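Encapsidation protein (Bacillus phage phi29, PDB 5HD9) probably hydrolyses ATP to drive the packaging of viral DNA, this chain being the N-terminal ASCE-fold ATPase domain of the packaging motor. Local coordinates at residues A[2-7]-A[184-189]; A[37-42]-A[87-92]; A[74-77]-A[82-85]; A[124-129]-A[160-165]. All coordinates share one frame; numbering follows the deposited sequence.

Contact 1: residues A[2-7]-A[184-189]; sequences LFYNPQ and LIEIPD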
# COMPACT_ATOMS: atom_id res chain seq x y z
N LEU A 2 -7.66 10.98 11.16
CA LEU A 2 -8.52 11.38 12.27
C LEU A 2 -9.01 10.20 13.10
O LEU A 2 -9.10 10.29 14.33
CB LEU A 2 -9.73 12.17 11.75
CG LEU A 2 -9.44 13.61 11.33
CD1 LEU A 2 -10.58 14.16 10.51
CD2 LEU A 2 -9.19 14.48 12.56
N PHE A 3 -9.34 9.09 12.44
CA PHE A 3 -9.97 7.97 13.12
C PHE A 3 -9.16 6.67 13.02
O PHE A 3 -9.32 5.79 13.87
CB PHE A 3 -11.38 7.76 12.56
CG PHE A 3 -12.28 8.96 12.74
CD1 PHE A 3 -12.65 9.38 14.01
CD2 PHE A 3 -12.74 9.67 11.65
CE1 PHE A 3 -13.46 10.48 14.19
CE2 PHE A 3 -13.55 10.78 11.82
CZ PHE A 3 -13.92 11.18 13.09
N TYR A 4 -8.30 6.56 12.01
CA TYR A 4 -7.41 5.41 11.89
C TYR A 4 -5.97 5.78 12.20
O TYR A 4 -5.39 6.65 11.55
CB TYR A 4 -7.49 4.79 10.49
CG TYR A 4 -6.49 3.66 10.29
CD1 TYR A 4 -6.69 2.42 10.89
CD2 TYR A 4 -5.34 3.85 9.54
CE1 TYR A 4 -5.77 1.40 10.73
CE2 TYR A 4 -4.42 2.83 9.37
CZ TYR A 4 -4.64 1.61 9.97
OH TYR A 4 -3.72 0.59 9.80
N ASN A 5 -5.40 5.11 13.19
CA ASN A 5 -4.01 5.32 13.60
C ASN A 5 -3.16 4.12 13.20
O ASN A 5 -3.29 3.05 13.79
CB ASN A 5 -3.93 5.54 15.11
CG ASN A 5 -2.53 5.92 15.58
OD1 ASN A 5 -1.58 5.93 14.79
ND2 ASN A 5 -2.40 6.23 16.86
N PRO A 6 -2.29 4.28 12.19
CA PRO A 6 -1.52 3.12 11.72
C PRO A 6 -0.34 2.76 12.62
O PRO A 6 0.38 1.82 12.29
CB PRO A 6 -1.03 3.57 10.34
CG PRO A 6 -0.85 5.04 10.48
CD PRO A 6 -1.96 5.50 11.41
N GLN A 7 -0.14 3.49 13.71
CA GLN A 7 1.03 3.29 14.56
C GLN A 7 1.16 1.85 15.04
O GLN A 7 2.24 1.26 14.95
CB GLN A 7 0.99 4.23 15.77
CG GLN A 7 2.18 4.06 16.71
CD GLN A 7 2.07 4.92 17.96
OE1 GLN A 7 2.86 5.84 18.17
NE2 GLN A 7 1.10 4.61 18.81
N LEU A 184 0.95 -9.64 8.65
CA LEU A 184 0.01 -9.10 9.62
C LEU A 184 -1.31 -8.78 8.93
O LEU A 184 -1.32 -8.21 7.84
CB LEU A 184 0.59 -7.85 10.28
CG LEU A 184 -0.32 -7.03 11.19
CD1 LEU A 184 -0.70 -7.85 12.41
CD2 LEU A 184 0.35 -5.73 11.60
N ILE A 185 -2.42 -9.16 9.55
CA ILE A 185 -3.75 -8.81 9.06
C ILE A 185 -4.46 -7.95 10.09
O ILE A 185 -4.69 -8.40 11.22
CB ILE A 185 -4.60 -10.06 8.74
CG1 ILE A 185 -3.95 -10.87 7.62
CG2 ILE A 185 -6.03 -9.65 8.33
CD1 ILE A 185 -4.59 -12.23 7.38
N GLU A 186 -4.79 -6.71 9.71
CA GLU A 186 -5.52 -5.81 10.59
C GLU A 186 -6.95 -5.63 10.10
O GLU A 186 -7.19 -5.40 8.92
CB GLU A 186 -4.84 -4.44 10.68
CG GLU A 186 -5.48 -3.52 11.72
CD GLU A 186 -4.87 -2.14 11.75
OE1 GLU A 186 -4.21 -1.76 10.76
OE2 GLU A 186 -5.05 -1.44 12.77
N ILE A 187 -7.90 -5.73 11.02
CA ILE A 187 -9.29 -5.40 10.74
C ILE A 187 -9.68 -4.23 11.64
O ILE A 187 -10.13 -4.43 12.77
CB ILE A 187 -10.23 -6.60 10.97
CG1 ILE A 187 -9.83 -7.75 10.04
CG2 ILE A 187 -11.67 -6.21 10.71
CD1 ILE A 187 -10.46 -9.08 10.39
N PRO A 188 -9.47 -3.00 11.15
CA PRO A 188 -9.71 -1.84 12.02
C PRO A 188 -11.18 -1.66 12.38
O PRO A 188 -12.05 -1.85 11.54
CB PRO A 188 -9.22 -0.65 11.17
CG PRO A 188 -8.42 -1.24 10.06
CD PRO A 188 -9.00 -2.59 9.82
N ASP A 189 -11.43 -1.31 13.64
CA ASP A 189 -12.77 -0.99 14.10
C ASP A 189 -12.87 0.52 14.34
O ASP A 189 -13.53 0.98 15.26
CB ASP A 189 -13.10 -1.76 15.39
CG ASP A 189 -12.03 -1.58 16.46
OD1 ASP A 189 -11.96 -0.49 17.06
OD2 ASP A 189 -11.27 -2.54 16.70
O HOH W 1 -3.04 0.32 13.58

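Contact 2: residues A[37-42]-A[87-92]; sequences NRFIKY and KLAGWA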
# COMPACT_ATOMS: atom_id res chain seq x y z
N ASN A 37 5.86 11.37 4.65
CA ASN A 37 6.66 11.75 5.81
C ASN A 37 8.01 11.04 5.83
O ASN A 37 9.01 11.63 6.23
CB ASN A 37 5.91 11.47 7.11
CG ASN A 37 5.09 12.65 7.59
OD1 ASN A 37 5.63 13.71 7.90
ND2 ASN A 37 3.78 12.47 7.66
N ARG A 38 8.03 9.78 5.40
CA ARG A 38 9.27 9.01 5.38
C ARG A 38 10.24 9.61 4.37
O ARG A 38 11.45 9.63 4.60
CB ARG A 38 9.02 7.53 5.06
CG ARG A 38 8.18 6.77 6.08
CD ARG A 38 8.76 6.79 7.50
NE ARG A 38 10.05 6.12 7.60
CZ ARG A 38 10.70 5.90 8.74
NH1 ARG A 38 10.18 6.30 9.89
NH2 ARG A 38 11.87 5.29 8.73
N PHE A 39 9.71 10.11 3.25
CA PHE A 39 10.58 10.72 2.25
C PHE A 39 11.14 12.05 2.74
O PHE A 39 12.34 12.32 2.61
CB PHE A 39 9.86 10.96 0.92
CG PHE A 39 10.76 11.53 -0.14
CD1 PHE A 39 11.63 10.70 -0.84
CD2 PHE A 39 10.79 12.89 -0.39
CE1 PHE A 39 12.48 11.22 -1.80
CE2 PHE A 39 11.64 13.41 -1.35
CZ PHE A 39 12.48 12.58 -2.05
N ILE A 40 10.27 12.89 3.29
CA ILE A 40 10.66 14.20 3.77
C ILE A 40 11.70 14.08 4.88
O ILE A 40 12.67 14.83 4.92
CB ILE A 40 9.44 15.01 4.26
CG1 ILE A 40 8.56 15.38 3.06
CG2 ILE A 40 9.88 16.27 5.00
CD1 ILE A 40 7.24 16.03 3.43
N LYS A 41 11.48 13.12 5.78
CA LYS A 41 12.40 12.92 6.91
C LYS A 41 13.69 12.22 6.50
O LYS A 41 14.78 12.68 6.84
CB LYS A 41 11.72 12.10 8.01
CG LYS A 41 10.62 12.81 8.77
CD LYS A 41 10.13 11.94 9.92
CE LYS A 41 8.92 12.54 10.63
NZ LYS A 41 8.91 14.03 10.61
N TYR A 42 13.56 11.11 5.77
CA TYR A 42 14.68 10.19 5.56
C TYR A 42 15.00 9.89 4.09
O TYR A 42 15.92 9.13 3.80
CB TYR A 42 14.40 8.88 6.30
CG TYR A 42 14.06 9.07 7.76
CD1 TYR A 42 15.01 9.54 8.65
CD2 TYR A 42 12.79 8.78 8.24
CE1 TYR A 42 14.70 9.72 9.99
CE2 TYR A 42 12.47 8.95 9.57
CZ TYR A 42 13.43 9.42 10.44
OH TYR A 42 13.12 9.59 11.77
N LYS A 87 12.14 16.48 -6.19
CA LYS A 87 12.88 15.22 -6.17
C LYS A 87 11.95 14.03 -6.38
O LYS A 87 10.84 14.01 -5.86
CB LYS A 87 13.63 15.06 -4.84
CG LYS A 87 14.48 16.26 -4.48
CD LYS A 87 15.39 15.96 -3.29
CE LYS A 87 15.23 16.99 -2.18
NZ LYS A 87 16.55 17.38 -1.61
N LEU A 88 12.42 13.04 -7.13
CA LEU A 88 11.65 11.82 -7.33
C LEU A 88 11.47 11.10 -6.00
O LEU A 88 12.45 10.70 -5.37
CB LEU A 88 12.35 10.90 -8.34
CG LEU A 88 11.62 9.60 -8.70
CD1 LEU A 88 10.20 9.88 -9.20
CD2 LEU A 88 12.41 8.83 -9.74
N ALA A 89 10.22 10.95 -5.57
CA ALA A 89 9.91 10.40 -4.25
C ALA A 89 9.15 9.08 -4.35
O ALA A 89 9.23 8.24 -3.45
CB ALA A 89 9.11 11.40 -3.44
N GLY A 90 8.42 8.88 -5.44
CA GLY A 90 7.65 7.66 -5.58
C GLY A 90 7.15 7.36 -6.98
O GLY A 90 7.32 8.17 -7.90
N TRP A 91 6.54 6.19 -7.12
CA TRP A 91 6.01 5.71 -8.39
C TRP A 91 4.62 5.13 -8.21
O TRP A 91 4.32 4.51 -7.19
CB TRP A 91 6.91 4.62 -8.98
CG TRP A 91 8.32 5.04 -9.26
CD1 TRP A 91 8.85 5.42 -10.46
CD2 TRP A 91 9.39 5.10 -8.31
NE1 TRP A 91 10.18 5.72 -10.32
CE2 TRP A 91 10.54 5.53 -9.01
CE3 TRP A 91 9.50 4.84 -6.94
CZ2 TRP A 91 11.77 5.71 -8.39
CZ3 TRP A 91 10.72 5.02 -6.32
CH2 TRP A 91 11.84 5.45 -7.05
N ALA A 92 3.77 5.32 -9.21
CA ALA A 92 2.50 4.61 -9.31
C ALA A 92 2.66 3.50 -10.34
O ALA A 92 3.03 3.76 -11.48
CB ALA A 92 1.37 5.55 -9.70

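Contact 3: residues A[74-77]-A[82-85]; sequences ELVV and FYID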
# COMPACT_ATOMS: atom_id res chain seq x y z
N GLU A 74 6.28 21.01 -2.05
CA GLU A 74 5.68 20.97 -3.37
C GLU A 74 5.47 19.52 -3.79
O GLU A 74 6.42 18.78 -4.04
CB GLU A 74 6.54 21.72 -4.39
CG GLU A 74 5.76 22.37 -5.53
CD GLU A 74 4.68 23.32 -5.04
OE1 GLU A 74 4.86 23.92 -3.96
OE2 GLU A 74 3.65 23.46 -5.73
N LEU A 75 4.20 19.11 -3.83
CA LEU A 75 3.83 17.74 -4.16
C LEU A 75 3.33 17.68 -5.60
O LEU A 75 2.31 18.29 -5.94
CB LEU A 75 2.75 17.23 -3.20
CG LEU A 75 3.05 17.46 -1.72
CD1 LEU A 75 1.87 17.04 -0.86
CD2 LEU A 75 4.32 16.72 -1.29
N VAL A 76 4.05 16.94 -6.44
CA VAL A 76 3.80 16.95 -7.88
C VAL A 76 3.67 15.54 -8.44
O VAL A 76 4.42 14.64 -8.08
CB VAL A 76 4.94 17.69 -8.63
CG1 VAL A 76 4.79 17.53 -10.15
CG2 VAL A 76 4.96 19.16 -8.25
N VAL A 77 2.71 15.37 -9.34
CA VAL A 77 2.58 14.14 -10.12
C VAL A 77 2.85 14.46 -11.58
O VAL A 77 2.28 15.39 -12.14
CB VAL A 77 1.18 13.51 -9.98
CG1 VAL A 77 1.12 12.19 -10.73
CG2 VAL A 77 0.82 13.30 -8.51
N PHE A 82 5.85 10.38 -8.71
CA PHE A 82 5.58 11.33 -7.64
C PHE A 82 6.83 12.11 -7.29
O PHE A 82 7.91 11.53 -7.12
CB PHE A 82 5.06 10.60 -6.40
CG PHE A 82 3.80 9.81 -6.64
CD1 PHE A 82 2.67 10.42 -7.17
CD2 PHE A 82 3.74 8.46 -6.34
CE1 PHE A 82 1.51 9.70 -7.39
CE2 PHE A 82 2.58 7.73 -6.56
CZ PHE A 82 1.47 8.35 -7.09
N TYR A 83 6.69 13.43 -7.18
CA TYR A 83 7.81 14.31 -6.85
C TYR A 83 7.50 15.14 -5.61
O TYR A 83 6.39 15.65 -5.46
CB TYR A 83 8.14 15.22 -8.03
CG TYR A 83 8.44 14.47 -9.30
CD1 TYR A 83 7.41 13.94 -10.06
CD2 TYR A 83 9.74 14.27 -9.72
CE1 TYR A 83 7.67 13.23 -11.22
CE2 TYR A 83 10.02 13.57 -10.88
CZ TYR A 83 8.98 13.05 -11.62
OH TYR A 83 9.25 12.35 -12.77
N ILE A 84 8.49 15.27 -4.74
CA ILE A 84 8.37 16.10 -3.55
C ILE A 84 9.53 17.09 -3.53
O ILE A 84 10.69 16.70 -3.48
CB ILE A 84 8.36 15.26 -2.26
CG1 ILE A 84 7.17 14.30 -2.29
CG2 ILE A 84 8.32 16.17 -1.03
CD1 ILE A 84 7.00 13.44 -1.06
N ASP A 85 9.19 18.38 -3.57
CA ASP A 85 10.18 19.45 -3.64
C ASP A 85 11.15 19.24 -4.80
O ASP A 85 12.34 19.54 -4.70
CB ASP A 85 10.95 19.55 -2.32
CG ASP A 85 10.06 19.91 -1.14
OD1 ASP A 85 9.09 20.68 -1.34
OD2 ASP A 85 10.32 19.43 -0.02

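Contact 4: residues A[124-129]-A[160-165]; sequences SNYIPN and VNPYFL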
# COMPACT_ATOMS: atom_id res chain seq x y z
N SER A 124 -13.38 -12.88 -9.43
CA SER A 124 -11.99 -13.22 -9.20
C SER A 124 -11.17 -12.99 -10.46
O SER A 124 -10.54 -13.90 -11.00
CB SER A 124 -11.86 -14.68 -8.73
OG SER A 124 -12.21 -14.80 -7.36
N ASN A 125 -11.21 -11.75 -10.94
CA ASN A 125 -10.40 -11.32 -12.07
C ASN A 125 -9.06 -10.82 -11.56
O ASN A 125 -8.69 -9.65 -11.74
CB ASN A 125 -11.14 -10.24 -12.88
CG ASN A 125 -10.33 -9.73 -14.06
OD1 ASN A 125 -9.48 -10.43 -14.60
ND2 ASN A 125 -10.58 -8.48 -14.45
N TYR A 126 -8.34 -11.70 -10.87
CA TYR A 126 -6.98 -11.42 -10.46
C TYR A 126 -6.05 -11.69 -11.63
O TYR A 126 -6.40 -12.41 -12.56
CB TYR A 126 -6.57 -12.27 -9.25
CG TYR A 126 -7.30 -11.93 -7.97
CD1 TYR A 126 -6.83 -10.92 -7.14
CD2 TYR A 126 -8.44 -12.62 -7.59
CE1 TYR A 126 -7.48 -10.61 -5.96
CE2 TYR A 126 -9.11 -12.31 -6.42
CZ TYR A 126 -8.62 -11.31 -5.61
OH TYR A 126 -9.27 -10.99 -4.44
N ILE A 127 -4.85 -11.12 -11.57
CA ILE A 127 -3.83 -11.39 -12.58
C ILE A 127 -3.33 -12.82 -12.38
O ILE A 127 -3.23 -13.29 -11.24
CB ILE A 127 -2.67 -10.37 -12.48
CG1 ILE A 127 -3.18 -8.97 -12.83
CG2 ILE A 127 -1.53 -10.74 -13.40
CD1 ILE A 127 -2.34 -7.85 -12.26
N PRO A 128 -3.06 -13.55 -13.47
CA PRO A 128 -2.49 -14.89 -13.29
C PRO A 128 -1.15 -14.86 -12.55
O PRO A 128 -0.27 -14.08 -12.93
CB PRO A 128 -2.31 -15.42 -14.72
CG PRO A 128 -2.63 -14.27 -15.64
CD PRO A 128 -3.46 -13.30 -14.87
N ASN A 129 -1.01 -15.68 -11.52
CA ASN A 129 0.19 -15.68 -10.68
C ASN A 129 0.48 -14.27 -10.17
O ASN A 129 1.63 -13.83 -10.16
CB ASN A 129 1.39 -16.23 -11.45
CG ASN A 129 1.16 -17.64 -11.96
OD1 ASN A 129 0.38 -17.86 -12.88
ND2 ASN A 129 1.85 -18.60 -11.35
N VAL A 160 -10.74 -15.25 2.15
CA VAL A 160 -10.24 -16.26 1.24
C VAL A 160 -9.96 -15.61 -0.11
O VAL A 160 -10.75 -15.68 -1.05
CB VAL A 160 -11.24 -17.44 1.14
CG1 VAL A 160 -11.00 -18.34 -0.08
CG2 VAL A 160 -11.17 -18.27 2.41
N ASN A 161 -8.81 -14.93 -0.17
CA ASN A 161 -8.33 -14.29 -1.38
C ASN A 161 -6.96 -14.87 -1.74
O ASN A 161 -6.36 -15.56 -0.92
CB ASN A 161 -8.24 -12.77 -1.18
CG ASN A 161 -7.16 -12.37 -0.20
OD1 ASN A 161 -5.98 -12.33 -0.54
ND2 ASN A 161 -7.56 -12.07 1.03
N PRO A 162 -6.47 -14.61 -2.96
CA PRO A 162 -5.24 -15.27 -3.42
C PRO A 162 -4.05 -15.08 -2.48
O PRO A 162 -3.25 -16.00 -2.32
CB PRO A 162 -4.97 -14.60 -4.77
CG PRO A 162 -6.31 -14.13 -5.23
CD PRO A 162 -7.04 -13.72 -3.99
N TYR A 163 -3.94 -13.91 -1.86
CA TYR A 163 -2.81 -13.63 -0.98
C TYR A 163 -2.90 -14.43 0.31
O TYR A 163 -1.93 -15.05 0.73
CB TYR A 163 -2.72 -12.12 -0.69
CG TYR A 163 -2.36 -11.33 -1.92
CD1 TYR A 163 -3.34 -10.90 -2.81
CD2 TYR A 163 -1.04 -11.05 -2.23
CE1 TYR A 163 -3.02 -10.20 -3.95
CE2 TYR A 163 -0.70 -10.34 -3.36
CZ TYR A 163 -1.70 -9.92 -4.22
OH TYR A 163 -1.37 -9.23 -5.36
N PHE A 164 -4.07 -14.44 0.93
CA PHE A 164 -4.26 -15.20 2.17
C PHE A 164 -4.06 -16.69 1.89
O PHE A 164 -3.43 -17.41 2.68
CB PHE A 164 -5.64 -14.95 2.77
CG PHE A 164 -5.83 -13.57 3.33
CD1 PHE A 164 -4.92 -12.56 3.08
CD2 PHE A 164 -6.94 -13.28 4.12
CE1 PHE A 164 -5.11 -11.29 3.60
CE2 PHE A 164 -7.13 -12.02 4.64
CZ PHE A 164 -6.21 -11.02 4.38
N LEU A 165 -4.60 -17.16 0.77
CA LEU A 165 -4.46 -18.56 0.39
C LEU A 165 -2.99 -18.91 0.13
O LEU A 165 -2.50 -19.93 0.61
CB LEU A 165 -5.29 -18.86 -0.86
CG LEU A 165 -6.81 -18.75 -0.72
CD1 LEU A 165 -7.47 -18.96 -2.07
CD2 LEU A 165 -7.33 -19.75 0.30

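Contact 1: residues A[2-7]-A[184-189]
The carboxylate of Glu186 is gripped through both oxygens. OE1 accepts a short hydrogen bond from Tyr4 OH at 2.6 Å, and OE2 takes a salt bridge from Arg176 as well as a hydrogen bond from a bound water, 2.8 Å from Glu186 OE2 to the water oxygen. That water also donates to the carbonyl O of Asn5, 2.7 Å away, so the N-terminal strip and the acid are joined twice, once directly and once through solvent. Tyr4 OH arrives on the syn side of Glu186 OE1, 20° out of the carboxylate plane, and the carboxylate carbon CD lies in the plane of the phenol ring at its edge; ring and carboxylate planes are turned 52° apart. Both side chains reach out from opposite directions: Glu186 is fully extended, with CG anti to its backbone N (chi1 -173°), and spans the gap from strand 183-186. This strand lies beside strand 16-19 in the central sheet of the ASCE fold, and the loop after strand 16-19 carries a sequence resembling a P-loop (Walker A). Tyr4 also packs on Lys27 and Ala30 of helix 26-42, the helix that follows that loop, so the contact lies against the probable nucleotide-binding element. Pro188 adds the apolar part, its CG standing 3.8 Å from Tyr4 CE1 and its CB 4.0 Å from Tyr4 CD1, while Val19 touches Tyr4, Glu186 and Pro188 alike. Next along the chain, Asn5 OD1 accepts from Gln7 N at 3.0 Å, capping the start of helix 7-11.

Contact 2: residues A[37-42]-A[87-92]
Phe39 of helix 26-42 lays one ring face on Ala89 of strand 87-94, a helix-on-sheet packing within the ASCE fold, where the helix runs nearly antiparallel to the strand (156° between the short axes, 9.4 Å apart). The CH-pi contact is almost perfectly centred: Ala89 CB sits 3.5 Å from the ring centroid and 4° off the ring normal, so the methyl faces all six ring carbons at similar range. Phe39 extends its ring to the strand with CG anti to the backbone N (chi1 -177°), and the small alanine lets the ring come down close to the backbone, with CE1 3.6 Å from Ala89 CA. Further apolar packing comes at the ring edge, where Lys87 CB lies near the ring plane, 3.9 Å from Phe39 CZ, before the rest of the lysine bends away from the helix. Ile84 of the adjoining strand 81-84 touches both Phe39 and Ala89, and Gln45 flanks the ring from strand 45-50, so the phenylalanine is lodged over three neighbouring strands. The polar bonds nearby lie within each element or run to its neighbours. Ala89 and Gly90 both face Phe82 on the adjacent strand 81-84, forming a classic beta bulge, and Ala89 also pairs with Phe46 on the other neighbouring strand. The helix holds its own last turn through Tyr42 N to Arg38 O, and the Arg38 guanidinium, in a salt bridge with Glu44, has Tyr42 CD2 over its centre. The carbonyl O of Leu88 is hydrogen-bonded by Gln45 NE2 and lies 3.6 Å from Phe39 CE1.

Contact 3: residues A[74-77]-A[82-85]
Val77 and Phe82 stand side by side on one face of this antiparallel hairpin, pointing the same way, and the methyl CG2 of Val77 meets the ring edge-on, in its plane, 3.7 Å from Phe82 CD1. Along the same face Leu75 repeats the pattern: its CD2 branch nestles between the CG1 and CG2 branches of Ile84, 3.9 Å from CG1. On the opposite face Val76 is paired with Tyr83, with Val76 CB 4.1 Å from Tyr83 CB. The tyrosine ring turns its edge to the carbonyl O of Val76. Both backbone bonds of that pair are closed, Tyr83 N to Val76 O at 2.7 Å and Val76 N to Tyr83 O at 2.8 Å. At the open end Asp85 grips Glu74 twice, its N donating to Glu74 O and its OD1 accepting from Glu74 N at 2.9 Å on the anti side; OD2 is bonded to His73. The Leu75, Val77, Phe82 and Ile84 face is roofed by Phe63, Phe70 and Tyr62, the last stacking on Phe82, and Ile84 reaches helix 26-42 at Ile36. Strand 75-78 forms one edge of the sheet, and strand 81-84 links it to strand 87-94.

Contact 4: residues A[124-129]-A[160-165]
Tyr126 and Pro162 come at each other from opposite directions, the pyrrolidine ring pressing onto one face of the phenol in a CH-pi contact that joins the loop after strand 109-115 to the first turn of helix 162-167 in the ASCE fold. Pro162 CG is centred above the ring, 3.4 Å from its centroid and 6° off the normal. Its CD atom is displaced toward the hydroxyl end and approaches Tyr126 CZ to 3.3 Å, a tight fit. Tyr126 is aimed at the helix by a chi1 of -68°, which sets CG anti to its own carbonyl carbon. At the hydroxyl end of the phenol, Asn161 crosses it at about a right angle, its CB 3.9 Å from Tyr126 OH. The hydroxyl is bonded to the backbone N of Arg119, which ties the far end of the ring to another part of the same loop. Asn161 is the N-cap of the helix: its OD1 accepts from Phe164 N at 3.2 Å, the donor above the carbonyl plane, and more weakly from Tyr163 N. Its CG lies between the backbone N and the carbonyl carbon (chi1 68°), turning the amide back over the helix start, and its ND2 donates to Ser158 O. Val131 of helix 130-141 touches both Pro162 and Tyr163, and Tyr163 OH bonds Glu130 at the start of that helix. Asn161 ND2 itself lies 3.2 Å above the plane of the Phe164 ring, over its centre.

Contacts 2 and 3 share the seam between strands 81-84 and 87-94, neighbours in the sheet, and form one continuous unit at one end of it. Contact 1, about 23 Å from contact 2 between centres, lies toward the other end of the sheet, yet both involve helix 26-42, which Tyr4 touches near its start and whose last turns hold Phe39. Contact 4 lies on the other side of the chain's centre from contacts 2 and 3 and meets contact 1 where Phe164 packs on Ile185. Contact 1 is buried and polar; contacts 2, 3 and 4 are all partly buried, 2 and 4 relying on CH-pi packing, 3 on strand pairing with apolar packing.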